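PDB 4GRX: aminotransferase from Paracoccus denitrificans, which probably transfers amino groups between amines or amino acids and carbonyl compounds, as a class III omega-aminotransferase using pyridoxal phosphate. Local coordinates for residues Thr157-Tyr162 with Phe188-Cys193; Val168-Thr173 with Phe181-Pro186; Ala234-Gly239 with Met265-Val270; Gly241-Pro246 with Met390-Ala395. All blocks are in the same frame, centred on the assembly; numbering follows the deposited sequence.

Overall arrangement
The four contacts run from one edge of the main sheet to the C-terminal sheet. Contacts 1 and 3 pair parallel strands of the main sheet, their centres about 12 Å apart. Contact 2 packs the helix between the two strands of contact 1 against its own following loop. T157 OG1 bonds M172 O at 2.7 Å and H190 NE2 bonds S171 O at 2.9 Å, joining contacts 1 and 2. Y162 N bonds E235 OE1 at 2.9 Å, tying contact 1 to contact 3. M238 O takes I244 N at 2.9 Å and links contact 3 to contact 4. Y162 touches the bound delta-amino valeric acid. The side chain of E235 lies about 9 Å from this ligand.

Contact 1: residues Thr157-Tyr162 with Phe188-Cys193; sequences TRWNAY and FIHLTC
T157 and R158 pair with H190 and L191 as parallel strands. They belong to a beta-alpha-beta unit in which helix 167-172 connects strand 154-158 to the edge strand 188-191. T157 N bonds I189 O at 3.1 Å, and T157 O receives L191 N. W159 N then reaches L191 O at 2.9 Å, just past the last bridged pair. H190 carries much of the side-chain contact. Its CB leaves on the same face of the sheet as T157 and sits 4.2 Å from W159 CE3. With CG anti to the carbonyl carbon (chi1 -59°), the ring lies side by side with the threonine. ND1 lies 4.1 Å from W159 CE3, near the edge of the indole, and the two ring planes are 59° apart. The CD2 edge of the ring meets T157 OG1, which lies in the imidazole plane, 3.1 Å from CD2. At the tip, NE2 bonds S171 O of helix 167-172. T157 OG1 bonds M172 O of that helix and also accepts from a water. Beyond the strand, R158 to A161 form a type II turn with N160 at its third position. N160 ND2 bonds C193 SG over 3.6 Å. An alanine here lacks the amide and would probably leave C193 SG without its N-H partner. The sulfur lies close to the amide plane, with an angle of 170° at the hydrogen.

Contact 2: residues Val168-Thr173 with Phe181-Pro186; sequences VSASMT and FGLPLP
S171 of helix 167-172 meets L183, P184 and L185 of the loop 181-186. At the start of this loop F181 is turned to the second subunit: its O bonds R153 of that subunit, and its ring makes a cation-pi contact with K138 of the same subunit. L183 points its side chain at the helix and splits its two methyls. CD1 rests on A170 CB at 3.7 Å, and CD2 lies 4.0 Å from S171 OG. The same leucine also packs on W141 of the second subunit. P184 follows a cis peptide bond. Here the alpha carbons come closest, P184 CA 3.9 Å from S171 CA. The proline CB lies alongside the S171 backbone, 3.8 Å from S171 O. L185 brings the polar link. Its N-H points at S171 OG over 3.0 Å, nearly straight at 173°. S171 OG is anti to its own carbonyl carbon (chi1 -63°). There it also bonds A167 O, one helical turn back. S171 OG donates to A167 O and accepts from L185 N. Two bonds thus grip OG, and they fix its rotation. The L185 side chain covers the same oxygen, with CG 3.7 Å from OG. Its CD1 goes on to a looser contact with V168 CG2, at 4.5 Å. After P186 the chain enters strand 188-191. The arrangement is the return loop of a beta-alpha-beta crossover, folded back on its short helix beside the dimer interface.

Contact 3: residues Ala234-Gly239 with Met265-Val270; sequences AEPVMG and MISDEV
A234 and S267 pair as neighbouring parallel strands in the central sheet of the large domain, the core of the fold type I pyridoxal phosphate enzymes. A234 N bonds I266 O at 3.1 Å. D268 N returns to A234 O at 2.9 Å, coming from above the carbonyl plane. The A234 methyl faces M265 CE at 4.1 Å. The E235 and D268 side chains lie side by side, pointing the same way. E235 CG lies 4.1 Å from D268 CB, and the carboxylate planes are turned 49° apart. E235 OE1 and D268 OD2 are 5.4 Å apart. OE1 of E235 bonds Y162 N, and its OE2 accepts G239 N from above the carboxylate plane. D268 OD2 bonds H163 and N133 and lies near N1 of the cofactor-modified lysine at position 297. P236 and E269 instead cross at about a right angle. E269 bends at chi2, which brings its carboxylate back over P236 and S267, with E269 OE2 3.3 Å from P236 CG. E269 OE2 takes S267 OG at 3.0 Å, from above the carboxylate plane, and C283 N; E269 OE1 takes G282 N. An alanine here would probably leave these three donors without their acceptor and open a gap beside the P236 ring. One further bond holds D268: its OD1 accepts V270 N at 3.1 Å, closing an Asx turn.

Contact 4: residues Gly241-Pro246 with Met390-Ala395; sequences GGVIPP and MWALEA
V243 lies on the faces of two flat peptide groups of strand 390-395. Its CG1 sits 3.7 Å from M390 O, and its CG2 3.6 Å from W391 O. With CG1 anti to the V243 backbone N (chi1 -171°), CG1 faces the peptide before W391 and CG2 the one after it. The W391 side chain leaves the strand away from V243. Its indole meets the F368 ring with the planes about 35° apart, and NE1 at its edge bonds G388 O. The closest approach of the contact sets G242 O against A392 CB, at 3.4 Å. V243 CB meets A392 CB at 3.8 Å, while M390 CG approaches V243 CG1 more loosely at 4.4 Å. No hydrogen bond joins the two segments directly. The polar link runs through R385 of the adjacent strand 381-387, which bonds both G242 O and V243 O. V434 of the strand on the other side of 390-395 also touches V243. The loop itself is shaped by V243 and I244, which both stand opposite M238. The arrangement is a G1 beta bulge whose valine docks on the middle strand of a three-stranded antiparallel sheet, joining the loop after strand 229-234 to the C-terminal sheet.

Contact 1: residues Thr157-Tyr162 with Phe188-Cys193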
loop_
_atom_site.group_PDB
_atom_site.type_symbol
_atom_site.label_atom_id
_atom_site.label_comp_id
_atom_site.label_asym_id
_atom_site.label_seq_id
_atom_site.Cartn_x
_atom_site.Cartn_y
_atom_site.Cartn_z
ATOM N N THR A 157 4.521 0.956 20.800
ATOM C CA THR A 157 4.549 2.310 20.204
ATOM C C THR A 157 4.174 3.352 21.252
ATOM O O THR A 157 4.043 3.018 22.432
ATOM C CB THR A 157 3.667 2.440 18.941
ATOM O OG1 THR A 157 2.333 1.995 19.201
ATOM C CG2 THR A 157 4.244 1.620 17.788
ATOM N N ARG A 158 4.006 4.611 20.850
ATOM C CA ARG A 158 3.622 5.659 21.814
ATOM C C ARG A 158 2.265 6.268 21.513
ATOM O O ARG A 158 1.873 6.385 20.353
ATOM C CB ARG A 158 4.639 6.807 21.870
ATOM C CG ARG A 158 5.937 6.552 22.613
ATOM C CD ARG A 158 6.983 5.949 21.701
ATOM N NE ARG A 158 7.100 6.658 20.427
ATOM C CZ ARG A 158 7.867 7.730 20.227
ATOM N NH1 ARG A 158 8.580 8.250 21.220
ATOM N NH2 ARG A 158 7.920 8.290 19.025
ATOM N N TRP A 159 1.577 6.694 22.568
ATOM C CA TRP A 159 0.408 7.513 22.410
ATOM C C TRP A 159 0.772 8.705 21.549
ATOM O O TRP A 159 1.904 9.185 21.587
ATOM C CB TRP A 159 -0.181 7.912 23.765
ATOM C CG TRP A 159 -1.591 8.434 23.608
ATOM C CD1 TRP A 159 -2.055 9.725 23.869
ATOM C CD2 TRP A 159 -2.752 7.719 23.055
ATOM N NE1 TRP A 159 -3.380 9.833 23.560
ATOM C CE2 TRP A 159 -3.863 8.675 23.066
ATOM C CE3 TRP A 159 -2.977 6.431 22.585
ATOM C CZ2 TRP A 159 -5.130 8.339 22.612
ATOM C CZ3 TRP A 159 -4.258 6.100 22.135
ATOM C CH2 TRP A 159 -5.310 7.032 22.155
ATOM N N ASN A 160 -0.170 9.148 20.717
ATOM C CA ASN A 160 0.066 10.172 19.692
ATOM C C ASN A 160 0.942 9.710 18.525
ATOM O O ASN A 160 1.164 10.480 17.594
ATOM C CB ASN A 160 0.613 11.476 20.290
ATOM C CG ASN A 160 -0.366 12.159 21.237
ATOM O OD1 ASN A 160 -1.579 12.158 21.020
ATOM N ND2 ASN A 160 0.167 12.772 22.290
ATOM N N ALA A 161 1.452 8.478 18.544
ATOM C CA ALA A 161 2.240 7.999 17.400
ATOM C C ALA A 161 1.362 7.885 16.154
ATOM O O ALA A 161 0.139 7.662 16.240
ATOM C CB ALA A 161 2.881 6.660 17.700
ATOM N N TYR A 162 1.965 8.051 14.989
ATOM C CA TYR A 162 1.230 7.740 13.777
ATOM C C TYR A 162 2.100 6.877 12.883
ATOM O O TYR A 162 3.161 7.305 12.439
ATOM C CB TYR A 162 0.768 9.015 13.063
ATOM C CG TYR A 162 -0.103 8.741 11.844
ATOM C CD1 TYR A 162 -1.504 8.796 11.928
ATOM C CD2 TYR A 162 0.471 8.413 10.614
ATOM C CE1 TYR A 162 -2.295 8.536 10.824
ATOM C CE2 TYR A 162 -0.315 8.158 9.507
ATOM C CZ TYR A 162 -1.689 8.220 9.622
ATOM O OH TYR A 162 -2.437 7.971 8.519
ATOM N N PHE A 188 -0.866 -4.707 20.749
ATOM C CA PHE A 188 -0.304 -3.394 20.464
ATOM C C PHE A 188 -0.475 -2.532 21.695
ATOM O O PHE A 188 -1.595 -2.315 22.154
ATOM C CB PHE A 188 -0.971 -2.788 19.219
ATOM C CG PHE A 188 -0.689 -3.565 17.972
ATOM C CD1 PHE A 188 0.336 -3.183 17.117
ATOM C CD2 PHE A 188 -1.406 -4.724 17.678
ATOM C CE1 PHE A 188 0.640 -3.937 15.979
ATOM C CE2 PHE A 188 -1.116 -5.477 16.535
ATOM C CZ PHE A 188 -0.086 -5.082 15.686
ATOM N N ILE A 189 0.651 -2.095 22.257
ATOM C CA ILE A 189 0.677 -1.364 23.521
ATOM C C ILE A 189 1.143 0.064 23.279
ATOM O O ILE A 189 2.144 0.287 22.592
ATOM C CB ILE A 189 1.614 -2.063 24.537
ATOM C CG1 ILE A 189 1.144 -3.486 24.800
ATOM C CG2 ILE A 189 1.709 -1.295 25.850
ATOM C CD1 ILE A 189 2.222 -4.383 25.367
ATOM N N HIS A 190 0.422 1.024 23.853
ATOM C CA HIS A 190 0.772 2.431 23.744
ATOM C C HIS A 190 1.307 3.001 25.032
ATOM O O HIS A 190 0.582 3.063 26.018
ATOM C CB HIS A 190 -0.440 3.217 23.278
ATOM C CG HIS A 190 -0.980 2.753 21.957
ATOM N ND1 HIS A 190 -2.286 2.503 21.756
ATOM C CD2 HIS A 190 -0.335 2.480 20.752
ATOM C CE1 HIS A 190 -2.472 2.090 20.483
ATOM N NE2 HIS A 190 -1.277 2.084 19.870
ATOM N N LEU A 191 2.575 3.418 25.025
ATOM C CA LEU A 191 3.247 3.988 26.202
ATOM C C LEU A 191 3.106 5.491 26.168
ATOM O O LEU A 191 2.682 6.045 25.151
ATOM C CB LEU A 191 4.735 3.691 26.155
ATOM C CG LEU A 191 5.262 2.298 25.863
ATOM C CD1 LEU A 191 6.644 2.457 25.259
ATOM C CD2 LEU A 191 5.318 1.496 27.148
ATOM N N THR A 192 3.492 6.166 27.243
ATOM C CA THR A 192 3.306 7.616 27.317
ATOM C C THR A 192 4.105 8.349 26.241
ATOM O O THR A 192 5.270 8.023 25.957
ATOM C CB THR A 192 3.713 8.173 28.690
ATOM O OG1 THR A 192 3.195 7.334 29.714
ATOM C CG2 THR A 192 3.180 9.550 28.897
ATOM N N CYS A 193 3.463 9.345 25.651
ATOM C CA CYS A 193 4.075 10.185 24.654
ATOM C C CYS A 193 5.095 11.132 25.329
ATOM O O CYS A 193 4.741 11.818 26.288
ATOM C CB CYS A 193 2.980 10.981 23.954
ATOM S SG CYS A 193 3.633 12.281 22.897
HETATM O O HOH W 1 1.745 -0.490 19.314
#

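Contact 2: residues Val168-Thr173 with Phe181-Pro186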
loop_
_atom_site.group_PDB
_atom_site.type_symbol
_atom_site.label_atom_id
_atom_site.label_comp_id
_atom_site.label_asym_id
_atom_site.label_seq_id
_atom_site.Cartn_x
_atom_site.Cartn_y
_atom_site.Cartn_z
ATOM N N VAL A 168 -2.953 -3.218 11.101
ATOM C CA VAL A 168 -1.792 -3.314 11.990
ATOM C C VAL A 168 -1.158 -1.937 12.279
ATOM O O VAL A 168 -0.998 -1.579 13.440
ATOM C CB VAL A 168 -0.748 -4.324 11.465
ATOM C CG1 VAL A 168 0.565 -4.219 12.217
ATOM C CG2 VAL A 168 -1.303 -5.724 11.584
ATOM N N SER A 169 -0.824 -1.180 11.232
ATOM C CA SER A 169 -0.266 0.171 11.384
ATOM C C SER A 169 -1.213 1.140 12.102
ATOM O O SER A 169 -0.769 2.069 12.775
ATOM C CB SER A 169 0.246 0.736 10.043
ATOM O OG SER A 169 -0.696 0.598 8.989
ATOM N N ALA A 170 -2.518 0.912 11.978
ATOM C CA ALA A 170 -3.493 1.682 12.746
ATOM C C ALA A 170 -3.497 1.261 14.227
ATOM O O ALA A 170 -3.738 2.093 15.115
ATOM C CB ALA A 170 -4.875 1.576 12.127
ATOM N N SER A 171 -3.227 -0.022 14.495
ATOM C CA SER A 171 -3.113 -0.501 15.876
ATOM C C SER A 171 -1.851 0.087 16.484
ATOM O O SER A 171 -1.750 0.279 17.702
ATOM C CB SER A 171 -3.044 -2.020 15.923
ATOM O OG SER A 171 -4.229 -2.599 15.423
ATOM N N MET A 172 -0.898 0.396 15.606
ATOM C CA MET A 172 0.338 1.036 16.003
ATOM C C MET A 172 0.146 2.542 16.349
ATOM O O MET A 172 0.860 3.121 17.179
ATOM C CB MET A 172 1.352 0.829 14.894
ATOM C CG MET A 172 1.825 -0.609 14.772
ATOM S SD MET A 172 3.307 -0.648 13.751
ATOM C CE MET A 172 2.596 -1.298 12.257
ATOM N N THR A 173 -0.864 3.136 15.725
ATOM C CA THR A 173 -1.150 4.551 15.815
ATOM C C THR A 173 -1.906 4.854 17.109
ATOM O O THR A 173 -2.931 4.257 17.391
ATOM C CB THR A 173 -1.933 4.974 14.546
ATOM O OG1 THR A 173 -1.032 4.935 13.421
ATOM C CG2 THR A 173 -2.573 6.354 14.690
ATOM N N PHE A 181 -13.038 1.543 14.332
ATOM C CA PHE A 181 -12.725 0.318 13.617
ATOM C C PHE A 181 -12.612 -0.873 14.564
ATOM O O PHE A 181 -12.336 -1.996 14.128
ATOM C CB PHE A 181 -11.410 0.462 12.841
ATOM C CG PHE A 181 -11.412 1.580 11.826
ATOM C CD1 PHE A 181 -10.517 2.648 11.943
ATOM C CD2 PHE A 181 -12.309 1.570 10.749
ATOM C CE1 PHE A 181 -10.520 3.679 11.014
ATOM C CE2 PHE A 181 -12.321 2.615 9.814
ATOM C CZ PHE A 181 -11.432 3.668 9.951
ATOM N N GLY A 182 -12.828 -0.632 15.857
ATOM C CA GLY A 182 -12.567 -1.633 16.874
ATOM C C GLY A 182 -11.085 -1.954 16.987
ATOM O O GLY A 182 -10.712 -3.089 17.264
ATOM N N LEU A 183 -10.226 -0.962 16.768
ATOM C CA LEU A 183 -8.792 -1.134 16.985
ATOM C C LEU A 183 -8.362 -0.348 18.225
ATOM O O LEU A 183 -9.180 0.415 18.779
ATOM C CB LEU A 183 -8.003 -0.678 15.760
ATOM C CG LEU A 183 -8.318 -1.383 14.441
ATOM C CD1 LEU A 183 -7.471 -0.758 13.346
ATOM C CD2 LEU A 183 -8.096 -2.884 14.497
ATOM N N PRO A 184 -7.103 -0.533 18.691
ATOM C CA PRO A 184 -6.048 -1.461 18.242
ATOM C C PRO A 184 -6.448 -2.935 18.396
ATOM O O PRO A 184 -7.267 -3.250 19.273
ATOM C CB PRO A 184 -4.906 -1.170 19.235
ATOM C CG PRO A 184 -5.589 -0.654 20.479
ATOM C CD PRO A 184 -6.701 0.192 19.918
ATOM N N LEU A 185 -5.861 -3.821 17.581
ATOM C CA LEU A 185 -5.952 -5.285 17.756
ATOM C C LEU A 185 -5.173 -5.764 19.002
ATOM O O LEU A 185 -4.276 -5.061 19.452
ATOM C CB LEU A 185 -5.346 -5.989 16.549
ATOM C CG LEU A 185 -5.926 -5.832 15.155
ATOM C CD1 LEU A 185 -4.928 -6.358 14.138
ATOM C CD2 LEU A 185 -7.264 -6.547 15.046
ATOM N N PRO A 186 -5.463 -6.987 19.528
ATOM C CA PRO A 186 -4.600 -7.461 20.623
ATOM C C PRO A 186 -3.119 -7.372 20.222
ATOM O O PRO A 186 -2.772 -7.570 19.042
ATOM C CB PRO A 186 -5.003 -8.939 20.778
ATOM C CG PRO A 186 -6.371 -9.038 20.186
ATOM C CD PRO A 186 -6.395 -8.039 19.068
#

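Contact 3: residues Ala234-Gly239 with Met265-Val270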
loop_
_atom_site.group_PDB
_atom_site.type_symbol
_atom_site.label_atom_id
_atom_site.label_comp_id
_atom_site.label_asym_id
_atom_site.label_seq_id
_atom_site.Cartn_x
_atom_site.Cartn_y
_atom_site.Cartn_z
ATOM N N ALA A 234 9.304 3.981 16.859
ATOM C CA ALA A 234 9.173 5.406 17.201
ATOM C C ALA A 234 9.545 6.302 16.045
ATOM O O ALA A 234 10.554 6.070 15.365
ATOM C CB ALA A 234 10.027 5.753 18.421
ATOM N N GLU A 235 8.730 7.327 15.826
ATOM C CA GLU A 235 9.133 8.465 15.020
ATOM C C GLU A 235 10.124 9.275 15.857
ATOM O O GLU A 235 9.871 9.503 17.058
ATOM C CB GLU A 235 7.940 9.364 14.734
ATOM C CG GLU A 235 6.849 8.737 13.895
ATOM C CD GLU A 235 5.514 9.404 14.133
ATOM O OE1 GLU A 235 4.750 8.864 14.961
ATOM O OE2 GLU A 235 5.239 10.469 13.520
ATOM N N PRO A 236 11.252 9.715 15.256
ATOM C CA PRO A 236 12.161 10.551 16.062
ATOM C C PRO A 236 11.451 11.812 16.581
ATOM O O PRO A 236 11.530 12.120 17.780
ATOM C CB PRO A 236 13.305 10.883 15.092
ATOM C CG PRO A 236 13.278 9.768 14.096
ATOM C CD PRO A 236 11.826 9.381 13.942
ATOM N N VAL A 237 10.760 12.507 15.678
ATOM C CA VAL A 237 9.873 13.607 16.017
ATOM C C VAL A 237 8.501 13.165 15.528
ATOM O O VAL A 237 8.378 12.737 14.376
ATOM C CB VAL A 237 10.237 14.896 15.255
ATOM C CG1 VAL A 237 9.334 16.045 15.683
ATOM C CG2 VAL A 237 11.684 15.273 15.466
ATOM N N MET A 238 7.483 13.257 16.384
ATOM C CA MET A 238 6.133 12.826 16.011
ATOM C C MET A 238 5.483 13.784 15.004
ATOM O O MET A 238 5.355 14.975 15.260
ATOM C CB MET A 238 5.266 12.650 17.256
ATOM C CG MET A 238 5.683 11.484 18.140
ATOM S SD MET A 238 4.531 11.267 19.510
ATOM C CE MET A 238 4.940 9.621 20.072
ATOM N N GLY A 239 5.089 13.259 13.849
ATOM C CA GLY A 239 4.566 14.081 12.759
ATOM C C GLY A 239 3.078 14.355 12.871
ATOM O O GLY A 239 2.667 15.412 13.376
ATOM N N MET A 265 14.595 -2.152 17.799
ATOM C CA MET A 265 14.155 -0.770 17.787
ATOM C C MET A 265 14.076 -0.294 16.351
ATOM O O MET A 265 15.070 -0.297 15.625
ATOM C CB MET A 265 15.090 0.125 18.617
ATOM C CG MET A 265 14.551 1.516 18.871
ATOM S SD MET A 265 14.810 2.599 17.454
ATOM C CE MET A 265 13.570 3.856 17.773
ATOM N N ILE A 266 12.879 0.126 15.955
ATOM C CA ILE A 266 12.628 0.536 14.589
ATOM C C ILE A 266 12.367 2.026 14.573
ATOM O O ILE A 266 11.525 2.528 15.334
ATOM C CB ILE A 266 11.395 -0.184 14.029
ATOM C CG1 ILE A 266 11.417 -1.684 14.383
ATOM C CG2 ILE A 266 11.221 0.114 12.543
ATOM C CD1 ILE A 266 12.403 -2.499 13.595
ATOM N N SER A 267 13.093 2.732 13.713
ATOM C CA SER A 267 12.886 4.162 13.554
ATOM C C SER A 267 11.994 4.489 12.363
ATOM O O SER A 267 12.362 4.267 11.210
ATOM C CB SER A 267 14.221 4.908 13.445
ATOM O OG SER A 267 13.988 6.311 13.397
ATOM N N ASP A 268 10.818 5.019 12.651
ATOM C CA ASP A 268 9.913 5.441 11.597
ATOM C C ASP A 268 10.335 6.820 11.073
ATOM O O ASP A 268 10.010 7.852 11.654
ATOM C CB ASP A 268 8.462 5.430 12.094
ATOM C CG ASP A 268 7.457 5.589 10.963
ATOM O OD1 ASP A 268 7.875 6.018 9.855
ATOM O OD2 ASP A 268 6.256 5.306 11.194
ATOM N N GLU A 269 11.070 6.804 9.969
ATOM C CA GLU A 269 11.622 7.989 9.339
ATOM C C GLU A 269 10.781 8.403 8.131
ATOM O O GLU A 269 11.285 9.011 7.180
ATOM C CB GLU A 269 13.058 7.704 8.886
ATOM C CG GLU A 269 14.035 7.358 10.007
ATOM C CD GLU A 269 14.502 8.582 10.780
ATOM O OE1 GLU A 269 14.119 9.717 10.408
ATOM O OE2 GLU A 269 15.250 8.425 11.759
ATOM N N VAL A 270 9.497 8.079 8.153
ATOM C CA VAL A 270 8.637 8.409 7.020
ATOM C C VAL A 270 8.508 9.929 6.789
ATOM O O VAL A 270 8.329 10.369 5.650
ATOM C CB VAL A 270 7.258 7.710 7.109
ATOM C CG1 VAL A 270 6.223 8.417 6.253
ATOM C CG2 VAL A 270 7.374 6.263 6.666
#

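Contact 4: residues Gly241-Pro246 with Met390-Ala395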
loop_
_atom_site.group_PDB
_atom_site.type_symbol
_atom_site.label_atom_id
_atom_site.label_comp_id
_atom_site.label_asym_id
_atom_site.label_seq_id
_atom_site.Cartn_x
_atom_site.Cartn_y
_atom_site.Cartn_z
ATOM N N GLY A 241 0.893 13.193 14.739
ATOM C CA GLY A 241 0.463 13.415 16.117
ATOM C C GLY A 241 0.576 14.868 16.559
ATOM O O GLY A 241 0.300 15.181 17.716
ATOM N N GLY A 242 1.001 15.747 15.646
ATOM C CA GLY A 242 1.024 17.194 15.876
ATOM C C GLY A 242 2.372 17.843 16.138
ATOM O O GLY A 242 2.439 18.853 16.834
ATOM N N VAL A 243 3.435 17.281 15.563
ATOM C CA VAL A 243 4.810 17.801 15.658
ATOM C C VAL A 243 5.333 17.822 17.087
ATOM O O VAL A 243 5.396 18.883 17.717
ATOM C CB VAL A 243 4.973 19.208 15.054
ATOM C CG1 VAL A 243 6.443 19.566 14.985
ATOM C CG2 VAL A 243 4.344 19.283 13.676
ATOM N N ILE A 244 5.727 16.660 17.588
ATOM C CA ILE A 244 6.149 16.546 18.978
ATOM C C ILE A 244 7.591 16.069 19.045
ATOM O O ILE A 244 7.850 14.870 18.852
ATOM C CB ILE A 244 5.232 15.584 19.781
ATOM C CG1 ILE A 244 3.767 16.058 19.728
ATOM C CG2 ILE A 244 5.720 15.452 21.219
ATOM C CD1 ILE A 244 2.757 15.004 20.140
ATOM N N PRO A 245 8.541 17.007 19.279
ATOM C CA PRO A 245 9.951 16.649 19.498
ATOM C C PRO A 245 10.074 15.927 20.817
ATOM O O PRO A 245 9.405 16.307 21.772
ATOM C CB PRO A 245 10.656 18.010 19.596
ATOM C CG PRO A 245 9.740 18.958 18.912
ATOM C CD PRO A 245 8.360 18.471 19.233
ATOM N N PRO A 246 10.927 14.904 20.890
ATOM C CA PRO A 246 11.034 14.156 22.146
ATOM C C PRO A 246 11.667 14.997 23.244
ATOM O O PRO A 246 12.479 15.876 22.958
ATOM C CB PRO A 246 11.954 12.997 21.788
ATOM C CG PRO A 246 12.779 13.514 20.660
ATOM C CD PRO A 246 11.924 14.483 19.897
ATOM N N MET A 390 9.718 21.672 10.501
ATOM C CA MET A 390 8.491 21.078 11.012
ATOM C C MET A 390 8.141 21.679 12.368
ATOM O O MET A 390 8.944 21.654 13.303
ATOM C CB MET A 390 8.576 19.549 11.031
ATOM C CG MET A 390 9.587 18.947 11.986
ATOM S SD MET A 390 9.729 17.163 11.799
ATOM C CE MET A 390 8.085 16.557 12.201
ATOM N N TRP A 391 6.949 22.260 12.452
ATOM C CA TRP A 391 6.585 23.117 13.586
ATOM C C TRP A 391 5.119 23.078 13.888
ATOM O O TRP A 391 4.292 22.773 13.003
ATOM C CB TRP A 391 6.991 24.554 13.300
ATOM C CG TRP A 391 8.481 24.735 13.151
ATOM C CD1 TRP A 391 9.223 24.704 11.979
ATOM C CD2 TRP A 391 9.470 24.961 14.223
ATOM N NE1 TRP A 391 10.556 24.883 12.238
ATOM C CE2 TRP A 391 10.774 25.043 13.563
ATOM C CE3 TRP A 391 9.406 25.095 15.607
ATOM C CZ2 TRP A 391 11.949 25.253 14.280
ATOM C CZ3 TRP A 391 10.595 25.306 16.320
ATOM C CH2 TRP A 391 11.833 25.379 15.673
ATOM N N ALA A 392 4.785 23.382 15.143
ATOM C CA ALA A 392 3.390 23.498 15.561
ATOM C C ALA A 392 3.142 24.524 16.673
ATOM O O ALA A 392 3.974 24.719 17.568
ATOM C CB ALA A 392 2.818 22.148 15.944
ATOM N N LEU A 393 1.990 25.185 16.570
ATOM C CA LEU A 393 1.447 26.035 17.608
ATOM C C LEU A 393 0.261 25.321 18.282
ATOM O O LEU A 393 -0.604 24.764 17.608
ATOM C CB LEU A 393 0.984 27.342 16.985
ATOM C CG LEU A 393 2.086 28.181 16.342
ATOM C CD1 LEU A 393 1.580 28.932 15.112
ATOM C CD2 LEU A 393 2.712 29.127 17.367
ATOM N N GLU A 394 0.226 25.325 19.607
ATOM C CA GLU A 394 -0.889 24.698 20.320
ATOM C C GLU A 394 -1.935 25.721 20.770
ATOM O O GLU A 394 -1.627 26.614 21.550
ATOM C CB GLU A 394 -0.375 23.951 21.529
ATOM C CG GLU A 394 -1.475 23.237 22.273
ATOM C CD GLU A 394 -1.701 21.812 21.792
ATOM O OE1 GLU A 394 -0.891 21.283 20.986
ATOM O OE2 GLU A 394 -2.701 21.220 22.245
ATOM N N ALA A 395 -3.163 25.598 20.286
ATOM C CA ALA A 395 -4.223 26.531 20.678
ATOM C C ALA A 395 -4.847 26.142 22.011
ATOM O O ALA A 395 -5.177 24.972 22.244
ATOM C CB ALA A 395 -5.292 26.625 19.601
#